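Local coordinates for protein macrolide 2'-phosphotransferase MphH (Brachybacterium faecium, PDB 5UXD) that probably transfers phosphate from a guanine nucleotide to the 2'-hydroxyl of macrolide antibiotics, conferring resistance, and is captured here with azithromycin, at residues His191-His196 with Gly223-Asp228; Asp115-Val120 with Ser235-Ile240; Glu176-Trp181 with Phe267-Leu272; Leu19-Gly24 with Ala38-His43. All blocks are in the same frame, centred on the assembly; numbering follows the deposited sequence.

In the fold
From the N terminus, interaction 4 comes first: residues 19-24 and 38-43 close a short loop within the antiparallel sheet of the nucleotide-binding lobe, and the chain completes it before any other contact opens. The remaining three share the larger C-terminal lobe. Interaction 2 opens at 115-120 and interaction 3 at 176-181. Interaction 2 closes at 235-240 and interaction 3 only at 267-272, so the two cross. Interaction 1 (191-196 with 223-228) lies within both spans, joining the strand leading into the probable catalytic loop to the turn before helix 230-235. Interaction 2 packs the turn before helix 119-133 against the bend before helix 238-250, and interaction 3 packs helix 172-183 on a helix junction.

Interaction 1 of 4, residues His191-His196 with Gly223-Asp228; sequences HSVLTH and GDPAKD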
# COMPACT_ATOMS: atom_id res chain seq x y z
N HIS A 191 17.78 -5.01 9.80
CA HIS A 191 18.11 -4.73 8.42
C HIS A 191 16.89 -4.09 7.78
O HIS A 191 15.75 -4.30 8.24
CB HIS A 191 18.54 -5.99 7.65
CG HIS A 191 17.43 -6.98 7.40
ND1 HIS A 191 16.81 -7.67 8.42
CD2 HIS A 191 16.86 -7.40 6.25
CE1 HIS A 191 15.89 -8.47 7.90
NE2 HIS A 191 15.90 -8.33 6.59
N SER A 192 17.14 -3.28 6.76
CA SER A 192 16.19 -2.53 5.95
C SER A 192 16.08 -3.15 4.56
O SER A 192 17.05 -3.67 4.01
CB SER A 192 16.60 -1.07 5.82
OG SER A 192 16.73 -0.46 7.09
N VAL A 193 14.87 -3.15 3.99
CA VAL A 193 14.59 -3.71 2.68
C VAL A 193 13.65 -2.77 1.95
O VAL A 193 13.03 -1.89 2.55
CB VAL A 193 13.93 -5.11 2.76
CG1 VAL A 193 14.89 -6.14 3.41
CG2 VAL A 193 12.62 -5.02 3.54
N LEU A 194 13.52 -2.97 0.64
CA LEU A 194 12.46 -2.31 -0.11
C LEU A 194 11.12 -2.89 0.32
O LEU A 194 10.94 -4.11 0.32
CB LEU A 194 12.65 -2.50 -1.61
CG LEU A 194 11.48 -2.07 -2.51
CD1 LEU A 194 11.18 -0.58 -2.35
CD2 LEU A 194 11.76 -2.40 -3.98
N THR A 195 10.19 -2.02 0.73
CA THR A 195 8.88 -2.47 1.18
C THR A 195 7.78 -1.82 0.36
O THR A 195 7.94 -0.74 -0.21
CB THR A 195 8.64 -2.17 2.68
OG1 THR A 195 8.57 -0.75 2.89
CG2 THR A 195 9.76 -2.76 3.55
N HIS A 196 6.63 -2.51 0.32
CA HIS A 196 5.42 -1.95 -0.26
C HIS A 196 4.74 -0.94 0.67
O HIS A 196 4.39 0.17 0.24
CB HIS A 196 4.45 -3.08 -0.62
CG HIS A 196 3.16 -2.60 -1.22
ND1 HIS A 196 2.14 -2.07 -0.47
CD2 HIS A 196 2.73 -2.59 -2.50
CE1 HIS A 196 1.14 -1.73 -1.26
NE2 HIS A 196 1.47 -2.04 -2.50
N GLY A 223 13.02 0.28 4.34
CA GLY A 223 12.82 0.32 5.78
C GLY A 223 12.41 -1.01 6.37
O GLY A 223 12.93 -2.06 5.98
N ASP A 224 11.48 -0.98 7.31
CA ASP A 224 11.17 -2.13 8.18
C ASP A 224 10.53 -3.27 7.40
O ASP A 224 9.42 -3.11 6.88
CB ASP A 224 10.25 -1.63 9.30
CG ASP A 224 9.93 -2.70 10.37
OD1 ASP A 224 10.26 -3.89 10.20
OD2 ASP A 224 9.31 -2.31 11.38
N PRO A 225 11.18 -4.44 7.30
CA PRO A 225 10.57 -5.58 6.59
C PRO A 225 9.21 -6.00 7.14
O PRO A 225 8.39 -6.56 6.40
CB PRO A 225 11.60 -6.70 6.78
CG PRO A 225 12.92 -5.97 7.00
CD PRO A 225 12.55 -4.73 7.77
N ALA A 226 8.95 -5.77 8.44
CA ALA A 226 7.70 -6.22 9.04
C ALA A 226 6.49 -5.52 8.46
O ALA A 226 5.37 -6.06 8.52
CB ALA A 226 7.75 -5.99 10.55
N LYS A 227 6.66 -4.31 7.94
CA LYS A 227 5.53 -3.57 7.40
C LYS A 227 4.73 -4.39 6.40
O LYS A 227 3.50 -4.26 6.32
CB LYS A 227 6.01 -2.29 6.73
CG LYS A 227 6.65 -1.30 7.66
CD LYS A 227 7.11 -0.07 6.88
CE LYS A 227 5.93 0.68 6.28
NZ LYS A 227 6.36 1.99 5.69
N ASP A 228 5.41 -5.26 5.65
CA ASP A 228 4.75 -6.00 4.58
C ASP A 228 4.18 -7.33 5.05
O ASP A 228 3.47 -7.99 4.28
CB ASP A 228 5.72 -6.24 3.41
CG ASP A 228 5.98 -4.98 2.60
OD1 ASP A 228 5.14 -4.07 2.69
OD2 ASP A 228 7.00 -4.90 1.88
O HOH W 1 6.67 1.34 3.13
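Pro225 and Asp228 present two quite different surfaces to strand 193-195, one a greasy ring and the other a carboxylate. The proline ring crosses Val193 at about a right angle, its CG 3.6 Å from Val193 CG2, while that same CG also sits over one face of the His191 imidazole, 4.1 Å from the ring centroid in a CH-pi contact displaced toward NE2. His191 can offer this face because its CG occupies the crowded position between backbone N and carbonyl carbon (chi1 69°). Next to the proline, Val193 and Gly223 form an antiparallel hydrogen-bonded pair: Val193 N gives to Gly223 O at 3.0 Å, and Gly223 N returns to Val193 O at 2.8 Å.

Farther along, Thr195 turns its CG2 methyl to the Asp224 carbonyl oxygen and its OG1 elsewhere, to Ala221 O and to a water that links OG1 with Lys227 NZ. Asp228 crosses Thr195 obliquely, and OD2, through its syn lone pair, receives His196 N at 2.9 Å (159° at the hydrogen). The carboxylate is buried but well supplied, since Gly197 N bonds to OD1 and His133 NE2 to OD2. Asp224 OD1 meanwhile accepts from Ala226 N, an Asx turn at the start of the bend that leads to Asp228.

In related kinases a conserved aspartate likewise grips the catalytic-loop backbone; here Asp228 holds the N-H groups of His196 and Gly197, and the His196 ring holds Glu198 N through ND1. With NE2 bonded to Leu215 O, that ring is consistent with a neutral imidazole. The buried charge on Asp228 is probably offset by the two backbone N-H groups together with the His133 N-H, whatever that ring's protonation state.

Interaction 2 of 4, residues Asp115-Val120 with Ser235-Ile240; sequences DMASTV and SAPSAI. With SO4 (sulfate ion), chain D.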
# COMPACT_ATOMS: atom_id res chain seq x y z
N ASP A 115 -9.70 -15.75 2.06
CA ASP A 115 -9.80 -15.88 3.51
C ASP A 115 -8.40 -15.88 4.11
O ASP A 115 -7.50 -16.55 3.58
CB ASP A 115 -10.56 -17.17 3.84
CG ASP A 115 -10.89 -17.31 5.33
OD1 ASP A 115 -9.98 -17.34 6.18
OD2 ASP A 115 -12.11 -17.36 5.63
N MET A 116 -8.20 -15.09 5.15
CA MET A 116 -6.89 -14.97 5.76
C MET A 116 -6.38 -16.23 6.45
O MET A 116 -5.22 -16.29 6.84
CB MET A 116 -6.79 -13.73 6.63
CG MET A 116 -7.05 -12.45 5.85
SD MET A 116 -5.54 -11.68 5.24
CE MET A 116 -5.28 -12.49 3.67
N ALA A 117 -7.24 -17.23 6.63
CA ALA A 117 -6.80 -18.51 7.16
C ALA A 117 -6.33 -19.47 6.06
O ALA A 117 -6.00 -20.62 6.36
CB ALA A 117 -7.92 -19.16 7.99
N SER A 118 -6.28 -19.01 4.80
CA SER A 118 -5.84 -19.85 3.68
C SER A 118 -4.34 -20.11 3.74
O SER A 118 -3.55 -19.17 3.81
CB SER A 118 -6.19 -19.17 2.36
OG SER A 118 -5.48 -19.75 1.28
N THR A 119 -3.94 -21.38 3.67
CA THR A 119 -2.51 -21.67 3.53
C THR A 119 -1.98 -21.29 2.16
O THR A 119 -0.80 -20.96 2.02
CB THR A 119 -2.23 -23.14 3.78
OG1 THR A 119 -3.15 -23.92 3.01
CG2 THR A 119 -2.39 -23.48 5.26
N VAL A 120 -2.82 -21.35 1.13
CA VAL A 120 -2.38 -20.98 -0.22
C VAL A 120 -1.99 -19.51 -0.27
O VAL A 120 -0.92 -19.15 -0.76
CB VAL A 120 -3.46 -21.33 -1.26
CG1 VAL A 120 -3.10 -20.73 -2.61
CG2 VAL A 120 -3.59 -22.84 -1.39
N SER A 235 -4.40 -10.52 10.98
CA SER A 235 -5.67 -11.06 10.51
C SER A 235 -5.71 -12.58 10.42
O SER A 235 -6.80 -13.16 10.48
CB SER A 235 -6.04 -10.47 9.14
OG SER A 235 -5.17 -10.92 8.10
N ALA A 236 -4.59 -13.23 10.29
CA ALA A 236 -4.52 -14.67 10.07
C ALA A 236 -4.29 -15.41 11.38
O ALA A 236 -3.66 -14.87 12.29
CB ALA A 236 -3.39 -14.99 9.09
N PRO A 237 -4.79 -16.64 11.52
CA PRO A 237 -4.41 -17.46 12.67
C PRO A 237 -2.90 -17.57 12.76
O PRO A 237 -2.19 -17.53 11.75
CB PRO A 237 -5.05 -18.82 12.37
CG PRO A 237 -6.12 -18.53 11.35
CD PRO A 237 -5.60 -17.39 10.54
N SER A 238 -2.40 -17.73 13.99
CA SER A 238 -0.96 -17.71 14.20
C SER A 238 -0.25 -18.82 13.42
O SER A 238 0.87 -18.63 12.94
CB SER A 238 -0.64 -17.80 15.69
OG SER A 238 -1.08 -19.04 16.22
N ALA A 239 -0.87 -20.00 13.30
CA ALA A 239 -0.21 -21.05 12.53
C ALA A 239 -0.18 -20.73 11.04
O ALA A 239 0.68 -21.25 10.32
CB ALA A 239 -0.88 -22.40 12.74
N ILE A 240 -1.11 -19.89 10.57
CA ILE A 240 -1.12 -19.49 9.18
C ILE A 240 -0.09 -18.39 8.93
O ILE A 240 0.60 -18.39 7.90
CB ILE A 240 -2.54 -19.05 8.78
CG1 ILE A 240 -3.53 -20.20 8.96
CG2 ILE A 240 -2.57 -18.54 7.34
CD1 ILE A 240 -3.26 -21.39 8.07
S SO4 D . -4.53 -18.28 17.06
O1 SO4 D . -5.63 -18.75 16.22
O2 SO4 D . -3.53 -19.33 17.13
O3 SO4 D . -3.95 -17.10 16.42
O4 SO4 D . -5.03 -17.95 18.39
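The backbones come closest at Met116 and Ala236, whose CA atoms are 4.9 Å apart, where a type I turn from Asp115 to Ser118 meets the bend between helices 230-235 and 238-250. Asp115 OD1 tightens that turn by accepting from Ala117 N through its anti lone pair, at 2.8 Å, which makes an Asx turn.

No hydrogen bond joins the two segments; carbon atoms and backbone oxygens carry the contact. Ile240 is the main plug. With CG1 beside its own backbone N and CG2 anti to it (chi1 -60°), it splays both branches against the turn: CG2 lies 3.5 Å from Met116 O, while CD1 reaches Ala117 O and then the Thr119 CG2 methyl at 3.6 Å, the two side chains crossing at about a right angle. To one side, Ala117 CB rests 3.9 Å from Pro237 CG, and the Ala236 methyl sits under Met116 O. Ser235 OG turns back to Phe231 O in its own helix.

The turns leading into two helices are thus packed together. Ser118 is the N-cap of helix 119-133, its OG bonding to Tyr121 N and Glu209 OE2. Ser238 N and OG hold a sulfate ion, probably from the crystallisation liquor, the familiar pattern of an anion bound at a helix N terminus.

Interaction 3 of 4, residues Glu176-Trp181 with Phe267-Leu272; sequences ERWEAW and FSAAPL. With ZIT (azithromycin), chain C.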
# COMPACT_ATOMS: atom_id res chain seq x y z
N GLU A 176 1.58 4.27 27.18
CA GLU A 176 2.42 3.31 27.89
C GLU A 176 2.66 2.05 27.05
O GLU A 176 3.78 1.54 27.01
CB GLU A 176 1.79 2.98 29.24
CG GLU A 176 1.77 4.20 30.15
CD GLU A 176 0.88 4.04 31.37
OE1 GLU A 176 0.78 5.01 32.14
OE2 GLU A 176 0.30 2.95 31.57
N ARG A 177 1.62 1.55 26.38
CA ARG A 177 1.82 0.43 25.45
C ARG A 177 2.91 0.75 24.43
O ARG A 177 3.82 -0.05 24.20
CB ARG A 177 0.53 0.10 24.72
CG ARG A 177 0.65 -1.22 23.98
CD ARG A 177 -0.59 -1.58 23.20
NE ARG A 177 -0.37 -2.79 22.41
CZ ARG A 177 -1.32 -3.44 21.75
NH1 ARG A 177 -2.57 -2.99 21.79
NH2 ARG A 177 -1.04 -4.53 21.05
N TRP A 178 2.80 1.92 23.80
CA TRP A 178 3.72 2.23 22.70
C TRP A 178 5.13 2.49 23.20
O TRP A 178 6.10 2.15 22.52
CB TRP A 178 3.18 3.41 21.90
CG TRP A 178 1.86 3.09 21.27
CD1 TRP A 178 1.40 1.84 20.91
CD2 TRP A 178 0.81 4.01 20.93
NE1 TRP A 178 0.14 1.94 20.38
CE2 TRP A 178 -0.24 3.26 20.37
CE3 TRP A 178 0.67 5.40 21.05
CZ2 TRP A 178 -1.42 3.85 19.92
CZ3 TRP A 178 -0.50 5.98 20.60
CH2 TRP A 178 -1.54 5.21 20.06
N GLU A 179 5.27 3.06 24.41
CA GLU A 179 6.60 3.25 24.97
C GLU A 179 7.26 1.91 25.29
O GLU A 179 8.48 1.75 25.10
CB GLU A 179 6.51 4.13 26.22
CG GLU A 179 6.34 5.62 25.90
CD GLU A 179 5.96 6.45 27.11
OE1 GLU A 179 5.40 5.89 28.08
OE2 GLU A 179 6.21 7.68 27.09
N ALA A 180 6.48 0.94 25.78
CA ALA A 180 7.02 -0.38 26.05
C ALA A 180 7.44 -1.09 24.76
O ALA A 180 8.40 -1.86 24.75
CB ALA A 180 6.00 -1.22 26.81
N TRP A 181 6.70 -0.85 23.67
CA TRP A 181 7.06 -1.39 22.37
C TRP A 181 8.38 -0.79 21.89
O TRP A 181 9.28 -1.52 21.47
CB TRP A 181 5.91 -1.10 21.37
CG TRP A 181 6.22 -1.30 19.92
CD1 TRP A 181 6.83 -2.38 19.36
CD2 TRP A 181 5.88 -0.42 18.84
NE1 TRP A 181 6.90 -2.22 18.00
CE2 TRP A 181 6.34 -1.02 17.66
CE3 TRP A 181 5.26 0.83 18.76
CZ2 TRP A 181 6.19 -0.42 16.40
CZ3 TRP A 181 5.11 1.42 17.53
CH2 TRP A 181 5.59 0.80 16.36
N PHE A 267 0.72 -2.37 14.52
CA PHE A 267 -0.65 -2.16 14.06
C PHE A 267 -1.45 -1.37 15.07
O PHE A 267 -2.28 -0.52 14.71
CB PHE A 267 -1.31 -3.52 13.79
CG PHE A 267 -2.62 -3.44 13.07
CD1 PHE A 267 -2.66 -3.40 11.69
CD2 PHE A 267 -3.80 -3.45 13.78
CE1 PHE A 267 -3.88 -3.34 11.02
CE2 PHE A 267 -5.03 -3.39 13.11
CZ PHE A 267 -5.05 -3.34 11.73
N SER A 268 -1.18 -1.59 16.37
CA SER A 268 -1.87 -0.86 17.42
C SER A 268 -1.49 0.61 17.45
O SER A 268 -2.20 1.41 18.07
CB SER A 268 -1.57 -1.51 18.78
OG SER A 268 -0.39 -0.98 19.36
N ALA A 269 -0.38 0.98 16.82
CA ALA A 269 0.09 2.36 16.81
C ALA A 269 -0.43 3.13 15.60
O ALA A 269 0.03 4.25 15.33
CB ALA A 269 1.62 2.38 16.84
N ALA A 270 -1.39 2.55 14.89
CA ALA A 270 -2.08 3.27 13.82
C ALA A 270 -2.59 4.65 14.24
O ALA A 270 -2.55 5.56 13.39
CB ALA A 270 -3.25 2.42 13.30
N PRO A 271 -3.08 4.88 15.46
CA PRO A 271 -3.49 6.26 15.81
C PRO A 271 -2.38 7.28 15.66
O PRO A 271 -2.66 8.45 15.39
CB PRO A 271 -3.97 6.13 17.26
CG PRO A 271 -4.46 4.68 17.35
CD PRO A 271 -3.46 3.92 16.53
N LEU A 272 -1.11 6.87 15.84
CA LEU A 272 -0.05 7.84 15.60
C LEU A 272 0.07 8.17 14.11
O LEU A 272 0.32 9.33 13.75
CB LEU A 272 1.29 7.31 16.10
CG LEU A 272 1.49 7.17 17.61
CD1 LEU A 272 2.82 6.47 17.94
CD2 LEU A 272 1.40 8.54 18.29
C1 ZIT C . -6.20 -0.29 7.35
C2 ZIT C . -5.25 0.73 6.63
C3 ZIT C . -5.55 2.07 7.24
C4 ZIT C . -6.57 2.74 6.28
C5 ZIT C . -6.97 4.15 6.74
C6 ZIT C . -8.39 4.11 7.24
C7 ZIT C . -9.39 4.18 6.06
C8 ZIT C . -10.85 4.14 6.62
C9 ZIT C . -11.52 2.76 6.34
N10 ZIT C . -11.08 1.72 7.40
C11 ZIT C . -11.04 0.35 6.91
C12 ZIT C . -9.85 -0.38 7.54
C13 ZIT C . -9.44 -1.70 6.88
C14 ZIT C . -7.99 -2.01 7.24
C15 ZIT C . -7.67 -3.45 6.88
C16 ZIT C . -6.14 -3.71 7.03
C17 ZIT C . -3.83 0.26 6.69
C18 ZIT C . -6.00 2.72 4.89
C19 ZIT C . -8.61 5.27 8.21
C20 ZIT C . -11.63 5.21 6.03
C21 ZIT C . -11.90 1.87 8.61
C22 ZIT C . -12.34 -0.37 7.20
C23 ZIT C . -9.56 -1.64 5.34
O1 ZIT C . -6.21 -0.34 8.57
O6 ZIT C . -8.63 2.90 7.94
O12 ZIT C . -10.08 -0.64 8.90
O13 ZIT C . -10.29 -2.76 7.38
O14 ZIT C . -7.09 -1.16 6.50
C1A ZIT C . -5.82 6.01 5.75
C2A ZIT C . -5.65 6.78 4.46
C3A ZIT C . -4.43 7.62 4.55
C4A ZIT C . -4.49 8.51 5.72
C5A ZIT C . -4.90 7.80 7.02
C6A ZIT C . -5.23 8.75 8.09
C7A ZIT C . -5.35 9.36 3.13
C8A ZIT C . -2.99 9.11 3.24
O1A ZIT C . -6.87 5.08 5.66
O2A ZIT C . -5.55 5.89 3.34
N3A ZIT C . -4.28 8.41 3.28
O5A ZIT C . -6.08 6.93 6.86
C1B ZIT C . -3.85 2.77 8.80
C2B ZIT C . -2.36 2.95 8.76
C3B ZIT C . -1.94 4.37 8.64
C4B ZIT C . -2.60 5.20 9.68
C5B ZIT C . -4.10 5.07 9.59
C6B ZIT C . -4.70 5.96 10.63
C7B ZIT C . -0.37 4.45 8.79
C8B ZIT C . -1.48 4.72 6.29
O1B ZIT C . -4.38 2.90 7.49
O3B ZIT C . -2.36 4.90 7.37
O4B ZIT C . -2.33 6.60 9.42
O5B ZIT C . -4.56 3.68 9.75
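Trp178 is the broad bump that helix 172-183 pushes into the hollow where helix 259-268 gives way to helix 270-281. Its CG lies beside the backbone N (chi1 -63°), which sends the indole outward to be met over one face and along its N-H edge. Over that face comes Ala269: its CB stands 4.0 Å from the centroid of the five-membered ring, nearly on the normal, as a CH-pi contact. The far end of the six-membered ring rests against Pro271 and Leu272, both lying on the same side of the indole as Ala269, with CH2 3.8 Å from Pro271 CB and CZ3 3.8 Å from Leu272 CG, the leucine meeting it tip to tip. The Ala269 methyl also touches Trp181 CZ3 at 3.7 Å, so the one methyl fills the corner between the two indoles.

Along the edge of Trp178, in the ring plane, Ser268 OG accepts the indole NE1 at 3.1 Å, with a weaker bond from NE1 to Ser268 O. Arg177, extended from CG to NE, lays its guanidinium flat over Ser268 CB, which sits above its centre, while NE pairs with Glu265 in a salt bridge.

Because Ser268 OG also binds Glu265 O, the buried indole N-H gains a partner that is itself held in place, and polar pinning joins apolar fit just behind Ala270, which lines the azithromycin pocket.

Interaction 4 of 4, residues Leu19-Gly24 with Ala38-His43; sequences LDLDGG and AFARAH. With ZIT (azithromycin), chain I.
Strands 21-22 and 35-42 run antiparallel where they meet, with Leu21 opposite Ala42 as a non-hydrogen-bonded pair, their CA atoms 4.2 Å apart. Bonds flank this pair on both sides: His43 N gives to Asp20 O at 2.9 Å, and Asp22 N gives to Arg41 O at 2.8 Å, nearly along the C=O axis (169° at the hydrogen). The pairing is short and local, the end-to-end directions of residues 19-22 and 40-43 lying 96° apart.

On the buried side Leu21 spreads its methyls over the small side chains opposite, CD1 lying 3.9 Å from Ala40 CB and CD2 near Ala42, with helix 7-16 and strand 47-53 packing around it. This is the outer part of the antiparallel sheet in the N-terminal lobe of a kinase-like fold, and strand 26-29, just past the corner at Gly23 and Gly24, pairs with 35-42 too. An Asx turn rounds the corner, with Gly24 N meeting Asp22 OD1 from above the carboxylate plane.

His43 folds back so that Asp20 O lies over one face of its ring, toward the rim. Arg41, bent at chi3 (-25°), forms a salt bridge with Asp47, and a second azithromycin, bound at this lobe, puts its C17 over one face of the guanidinium; Asp22 OD2 approaches this macrolide at 3.6 Å from C21, and His43 O lies 3.4 Å from C20.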
# COMPACT_ATOMS: atom_id res chain seq x y z
N LEU A 19 -3.51 6.14 -27.91
CA LEU A 19 -4.34 5.04 -27.41
C LEU A 19 -5.77 5.20 -27.94
O LEU A 19 -6.48 6.13 -27.56
CB LEU A 19 -4.29 4.99 -25.88
CG LEU A 19 -5.09 3.87 -25.22
CD1 LEU A 19 -4.52 2.53 -25.64
CD2 LEU A 19 -5.03 4.03 -23.68
N ASP A 20 -6.16 4.27 -28.81
CA ASP A 20 -7.44 4.30 -29.51
C ASP A 20 -8.40 3.36 -28.79
O ASP A 20 -8.21 2.14 -28.82
CB ASP A 20 -7.26 3.90 -30.97
CG ASP A 20 -6.30 4.82 -31.73
OD1 ASP A 20 -6.28 6.04 -31.43
OD2 ASP A 20 -5.58 4.33 -32.62
N LEU A 21 -9.42 3.93 -28.15
CA LEU A 21 -10.33 3.20 -27.28
C LEU A 21 -11.72 3.03 -27.89
O LEU A 21 -12.21 3.89 -28.62
CB LEU A 21 -10.46 3.90 -25.92
CG LEU A 21 -9.19 4.12 -25.10
CD1 LEU A 21 -9.47 4.96 -23.85
CD2 LEU A 21 -8.54 2.79 -24.74
N ASP A 22 -12.35 1.91 -27.55
CA ASP A 22 -13.75 1.66 -27.89
C ASP A 22 -14.60 2.36 -26.84
O ASP A 22 -14.70 1.90 -25.71
CB ASP A 22 -14.02 0.16 -27.92
CG ASP A 22 -15.48 -0.19 -28.19
OD1 ASP A 22 -16.28 0.68 -28.61
OD2 ASP A 22 -15.83 -1.37 -28.00
N GLY A 23 -15.19 3.50 -27.22
CA GLY A 23 -15.94 4.31 -26.27
C GLY A 23 -17.13 3.59 -25.67
O GLY A 23 -17.54 3.90 -24.54
N GLY A 24 -17.69 2.62 -26.39
CA GLY A 24 -18.78 1.84 -25.86
C GLY A 24 -18.44 1.08 -24.60
O GLY A 24 -19.34 0.72 -23.84
N ALA A 38 -10.33 5.84 -15.39
CA ALA A 38 -11.19 5.28 -16.42
C ALA A 38 -10.67 3.92 -16.87
O ALA A 38 -9.46 3.67 -16.88
CB ALA A 38 -11.33 6.22 -17.63
N PHE A 39 -11.61 3.06 -17.26
CA PHE A 39 -11.31 1.75 -17.82
C PHE A 39 -11.97 1.64 -19.19
O PHE A 39 -13.15 1.98 -19.34
CB PHE A 39 -11.84 0.61 -16.94
CG PHE A 39 -11.53 0.78 -15.48
CD1 PHE A 39 -10.33 0.31 -14.97
CD2 PHE A 39 -12.43 1.40 -14.63
CE1 PHE A 39 -10.04 0.46 -13.63
CE2 PHE A 39 -12.14 1.54 -13.28
CZ PHE A 39 -10.95 1.08 -12.78
N ALA A 40 -11.23 1.14 -20.18
CA ALA A 40 -11.82 0.93 -21.49
C ALA A 40 -11.07 -0.17 -22.21
O ALA A 40 -9.93 -0.50 -21.86
CB ALA A 40 -11.80 2.22 -22.34
N ARG A 41 -11.71 -0.72 -23.24
CA ARG A 41 -11.04 -1.64 -24.14
C ARG A 41 -10.48 -0.87 -25.33
O ARG A 41 -11.13 0.03 -25.86
CB ARG A 41 -12.00 -2.73 -24.61
CG ARG A 41 -11.32 -3.92 -25.27
CD ARG A 41 -12.30 -5.06 -25.54
NE ARG A 41 -13.45 -5.05 -24.63
CZ ARG A 41 -13.56 -5.81 -23.55
NH1 ARG A 41 -12.58 -6.65 -23.21
NH2 ARG A 41 -14.64 -5.72 -22.79
N ALA A 42 -9.26 -1.22 -25.73
CA ALA A 42 -8.68 -0.61 -26.91
C ALA A 42 -9.22 -1.28 -28.17
O ALA A 42 -9.79 -2.38 -28.13
CB ALA A 42 -7.16 -0.67 -26.86
N HIS A 43 -9.04 -0.60 -29.31
CA HIS A 43 -9.57 -1.11 -30.57
C HIS A 43 -9.00 -2.47 -30.94
O HIS A 43 -9.63 -3.21 -31.70
CB HIS A 43 -9.33 -0.09 -31.69
CG HIS A 43 -10.28 1.06 -31.66
ND1 HIS A 43 -10.19 2.13 -32.53
CD2 HIS A 43 -11.34 1.33 -30.86
CE1 HIS A 43 -11.15 2.99 -32.27
NE2 HIS A 43 -11.86 2.53 -31.26
C1 ZIT I . -17.36 -7.34 -28.83
C2 ZIT I . -16.14 -8.25 -28.46
C3 ZIT I . -15.36 -8.69 -29.68
C4 ZIT I . -14.85 -7.56 -30.65
C5 ZIT I . -13.55 -6.86 -30.18
C6 ZIT I . -13.47 -5.39 -30.55
C7 ZIT I . -13.29 -5.17 -32.07
C8 ZIT I . -13.49 -3.67 -32.46
C9 ZIT I . -14.91 -3.45 -33.07
N10 ZIT I . -15.98 -3.36 -31.95
C11 ZIT I . -17.22 -3.97 -32.36
C12 ZIT I . -17.95 -4.59 -31.16
C13 ZIT I . -18.92 -5.72 -31.51
C14 ZIT I . -19.13 -6.62 -30.29
C15 ZIT I . -20.39 -7.44 -30.47
C16 ZIT I . -20.57 -8.36 -29.22
C17 ZIT I . -15.33 -7.55 -27.41
C18 ZIT I . -14.66 -8.21 -32.00
C19 ZIT I . -12.27 -4.78 -29.82
C20 ZIT I . -12.49 -3.30 -33.45
C21 ZIT I . -16.14 -1.96 -31.53
C22 ZIT I . -18.10 -2.97 -33.08
C23 ZIT I . -18.40 -6.55 -32.71
O1 ZIT I . -17.77 -6.50 -28.04
O6 ZIT I . -14.65 -4.75 -30.11
O12 ZIT I . -18.69 -3.60 -30.48
O13 ZIT I . -20.19 -5.15 -31.83
O14 ZIT I . -18.03 -7.52 -30.16
C1A ZIT I . -11.87 -8.57 -29.93
C2A ZIT I . -10.50 -8.93 -30.45
C3A ZIT I . -9.93 -10.06 -29.68
C4A ZIT I . -9.90 -9.79 -28.23
C5A ZIT I . -11.30 -9.41 -27.73
C6A ZIT I . -11.28 -9.05 -26.30
C7A ZIT I . -7.96 -11.47 -29.62
C8A ZIT I . -7.69 -9.20 -30.17
O1A ZIT I . -12.37 -7.49 -30.69
O2A ZIT I . -10.59 -9.31 -31.83
N3A ZIT I . -8.58 -10.35 -30.27
O5A ZIT I . -11.86 -8.28 -28.49
C1B ZIT I . -16.26 -10.93 -29.94
C2B ZIT I . -17.43 -11.69 -30.54
C3B ZIT I . -17.13 -12.40 -31.83
C4B ZIT I . -15.80 -13.08 -31.84
C5B ZIT I . -14.72 -12.08 -31.49
C6B ZIT I . -13.35 -12.72 -31.56
C7B ZIT I . -18.28 -13.46 -32.09
C8B ZIT I . -18.23 -10.62 -33.05
O1B ZIT I . -16.17 -9.63 -30.46
O3B ZIT I . -17.10 -11.46 -32.92
O4B ZIT I . -15.52 -13.65 -33.13
O5B ZIT I . -14.93 -11.60 -30.12